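Local coordinates for acyltransferase (Streptococcus pneumoniae, PDB 5UG1), which probably transfers acetyl groups onto peptidoglycan, as the C-terminal catalytic domain of the O-acetyltransferase OatA, through a covalent intermediate, at residues 86-91 with 165-170. Numbering follows the deposited sequence.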
ATOM      1  N   HIS A  86       3.020 -10.823  -8.434  1.00 19.74           N
ATOM      2  CA  HIS A  86       3.225  -9.419  -8.737  1.00 19.59           C
ATOM      3  C   HIS A  86       2.897  -8.631  -7.479  1.00 26.35           C
ATOM      4  O   HIS A  86       1.996  -9.001  -6.724  1.00 24.87           O
ATOM      5  CB  HIS A  86       2.348  -8.953  -9.902  1.00 20.65           C
ATOM      6  CG  HIS A  86       2.748  -7.618 -10.461  1.00 23.76           C
ATOM      7  ND1 HIS A  86       3.516  -7.484 -11.600  1.00 24.18           N
ATOM      8  CD2 HIS A  86       2.480  -6.359 -10.040  1.00 23.71           C
ATOM      9  CE1 HIS A  86       3.704  -6.200 -11.854  1.00 24.22           C
ATOM     10  NE2 HIS A  86       3.088  -5.495 -10.921  1.00 24.09           N
ATOM     11  N   MET A  87       3.633  -7.558  -7.247  1.00 24.08           N
ATOM     12  CA  MET A  87       3.550  -6.823  -5.996  1.00 23.63           C
ATOM     13  C   MET A  87       3.220  -5.373  -6.292  1.00 22.73           C
ATOM     14  O   MET A  87       3.793  -4.778  -7.203  1.00 17.97           O
ATOM     15  CB  MET A  87       4.868  -6.923  -5.227  1.00 23.32           C
ATOM     16  CG  MET A  87       4.889  -6.303  -3.861  1.00 31.72           C
ATOM     17  SD  MET A  87       6.572  -6.411  -3.193  1.00 33.03           S
ATOM     18  CE  MET A  87       6.162  -7.010  -1.571  1.00 31.30           C
ATOM     19  N   ILE A  88       2.294  -4.810  -5.525  1.00 24.20           N
ATOM     20  CA  ILE A  88       1.944  -3.397  -5.627  1.00 29.40           C
ATOM     21  C   ILE A  88       2.329  -2.703  -4.325  1.00 24.86           C
ATOM     22  O   ILE A  88       1.974  -3.175  -3.239  1.00 18.38           O
ATOM     23  CB  ILE A  88       0.453  -3.230  -5.944  1.00 17.97           C
ATOM     24  CG1 ILE A  88       0.204  -3.738  -7.356  1.00 21.35           C
ATOM     25  CG2 ILE A  88       0.011  -1.791  -5.794  1.00 18.46           C
ATOM     26  CD1 ILE A  88      -1.187  -3.683  -7.712  1.00 27.16           C
ATOM     27  N   LEU A  89       3.063  -1.594  -4.431  1.00 24.89           N
ATOM     28  CA  LEU A  89       3.505  -0.835  -3.266  1.00 22.03           C
ATOM     29  C   LEU A  89       2.679   0.443  -3.154  1.00 25.16           C
ATOM     30  O   LEU A  89       2.644   1.247  -4.097  1.00 22.27           O
ATOM     31  CB  LEU A  89       4.997  -0.510  -3.368  1.00 24.07           C
ATOM     32  CG  LEU A  89       5.919  -1.692  -3.682  1.00 24.36           C
ATOM     33  CD1 LEU A  89       7.348  -1.215  -3.904  1.00 22.84           C
ATOM     34  CD2 LEU A  89       5.864  -2.752  -2.584  1.00 21.26           C
ATOM     35  N   VAL A  90       2.027   0.641  -2.003  1.00 17.49           N
ATOM     36  CA  VAL A  90       1.230   1.839  -1.753  1.00 18.37           C
ATOM     37  C   VAL A  90       2.076   2.816  -0.934  1.00 24.64           C
ATOM     38  O   VAL A  90       2.405   2.547   0.230  1.00 20.21           O
ATOM     39  CB  VAL A  90      -0.085   1.505  -1.043  1.00 19.34           C
ATOM     40  CG1 VAL A  90      -1.093   2.640  -1.261  1.00 19.98           C
ATOM     41  CG2 VAL A  90      -0.649   0.188  -1.551  1.00 18.33           C
ATOM     42  N   THR A  91       2.430   3.955  -1.535  1.00 18.76           N
ATOM     43  CA  THR A  91       3.313   4.900  -0.869  1.00 18.25           C
ATOM     44  C   THR A  91       2.597   5.535   0.321  1.00 23.05           C
ATOM     45  O   THR A  91       1.376   5.722   0.295  1.00 21.35           O
ATOM     46  CB  THR A  91       3.786   5.994  -1.829  1.00 18.30           C
ATOM     47  OG1 THR A  91       2.654   6.626  -2.445  1.00 20.13           O
ATOM     48  CG2 THR A  91       4.748   5.427  -2.915  1.00 18.15           C
ATOM     49  N   ALA A 165      -6.895   0.349  -7.224  1.00 24.07           N
ATOM     50  CA  ALA A 165      -7.529  -0.254  -8.394  1.00 23.75           C
ATOM     51  C   ALA A 165      -6.789   0.124  -9.672  1.00 27.41           C
ATOM     52  O   ALA A 165      -6.567  -0.724 -10.547  1.00 26.45           O
ATOM     53  CB  ALA A 165      -8.996   0.170  -8.489  1.00 26.19           C
ATOM     54  N   THR A 166      -6.380   1.387  -9.791  1.00 27.13           N
ATOM     55  CA  THR A 166      -5.676   1.807 -10.999  1.00 28.48           C
ATOM     56  C   THR A 166      -4.329   1.108 -11.130  1.00 24.25           C
ATOM     57  O   THR A 166      -3.937   0.723 -12.231  1.00 28.93           O
ATOM     58  CB  THR A 166      -5.514   3.323 -10.999  1.00 30.20           C
ATOM     59  OG1 THR A 166      -6.808   3.919 -11.110  1.00 34.88           O
ATOM     60  CG2 THR A 166      -4.667   3.775 -12.175  1.00 36.04           C
ATOM     61  N   ALA A 167      -3.612   0.921 -10.017  1.00 23.22           N
ATOM     62  CA  ALA A 167      -2.360   0.166 -10.052  1.00 21.25           C
ATOM     63  C   ALA A 167      -2.592  -1.295 -10.448  1.00 26.76           C
ATOM     64  O   ALA A 167      -1.823  -1.862 -11.230  1.00 26.82           O
ATOM     65  CB  ALA A 167      -1.665   0.245  -8.694  1.00 19.32           C
ATOM     66  N   LEU A 168      -3.638  -1.926  -9.908  1.00 23.64           N
ATOM     67  CA  LEU A 168      -3.944  -3.298 -10.304  1.00 21.54           C
ATOM     68  C   LEU A 168      -4.238  -3.389 -11.793  1.00 24.02           C
ATOM     69  O   LEU A 168      -3.797  -4.327 -12.464  1.00 24.66           O
ATOM     70  CB  LEU A 168      -5.125  -3.830  -9.498  1.00 26.01           C
ATOM     71  CG  LEU A 168      -4.813  -4.138  -8.038  1.00 32.23           C
ATOM     72  CD1 LEU A 168      -6.066  -4.095  -7.202  1.00 32.45           C
ATOM     73  CD2 LEU A 168      -4.190  -5.504  -7.944  1.00 39.37           C
ATOM     74  N   GLN A 169      -4.985  -2.426 -12.332  1.00 25.81           N
ATOM     75  CA  GLN A 169      -5.228  -2.436 -13.773  1.00 35.92           C
ATOM     76  C   GLN A 169      -3.926  -2.263 -14.537  1.00 34.07           C
ATOM     77  O   GLN A 169      -3.691  -2.947 -15.537  1.00 31.37           O
ATOM     78  CB  GLN A 169      -6.228  -1.346 -14.159  1.00 31.18           C
ATOM     79  CG  GLN A 169      -7.614  -1.582 -13.616  1.00 48.28           C
ATOM     80  CD  GLN A 169      -8.647  -0.682 -14.263  1.00 61.87           C
ATOM     81  OE1 GLN A 169      -8.735   0.511 -13.951  1.00 63.31           O
ATOM     82  NE2 GLN A 169      -9.433  -1.247 -15.178  1.00 68.14           N
ATOM     83  N   THR A 170      -3.063  -1.353 -14.070  1.00 30.66           N
ATOM     84  CA  THR A 170      -1.744  -1.187 -14.674  1.00 34.06           C
ATOM     85  C   THR A 170      -0.955  -2.489 -14.643  1.00 28.23           C
ATOM     86  O   THR A 170      -0.315  -2.862 -15.635  1.00 35.33           O
ATOM     87  CB  THR A 170      -0.968  -0.089 -13.939  1.00 36.34           C
ATOM     88  OG1 THR A 170      -1.647   1.168 -14.071  1.00 29.59           O
ATOM     89  CG2 THR A 170       0.456   0.024 -14.483  1.00 33.94           C
TER
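Ile88 meets Ala167 and Leu168 through apolar contacts alone: CG2 touches Ala167 alone, whereas CD1 reaches both Leu168 and Ala167. The longer branch reaches Leu168: Ile88 CD1 lies 3.5 Å from Leu168 CD2 and 3.7 Å from Leu168 CG, and the two side chains run at about a right angle to each other. The shorter branch faces Ala167, with Ile88 CG2 3.9 Å from Ala167 CB. Ile88 CD1 also comes 3.9 Å from Ala167 C, so this methyl packs against the helix backbone as well as against Leu168. This placing of the branches follows from the first torsion of Ile88 (chi1 -68°), which sets CG1 beside the backbone N and CG2 anti to it. CB of Leu168 starts away from the strand, yet CD2 turns back to meet the isoleucine.

The CA atoms of Ile88 and Ala167 are 7.1 Å apart, a close approach of helix 150-171 to strand 86-90 consistent with the small side chain of Ala167. The strand runs between strands 57-61 and 122-125 in the five-stranded parallel sheet of order 2-1-3-4-5. This is the three-layer α/β arrangement of the SGNH-hydrolase type, and the contact joins one helical layer to the sheet. Leu89 points to the other face, where it packs on Met112 of helix 102-118. Ala125 extends the apolar patch by touching both Ile88 and Ala167, while Leu168 also rests on Thr57 and Leu25.

No hydrogen bond crosses between the two segments. The imidazole of His86 is bonded elsewhere: NE2 is hydrogen-bonded to Thr123 OG1 and ND1 to Pro175 O.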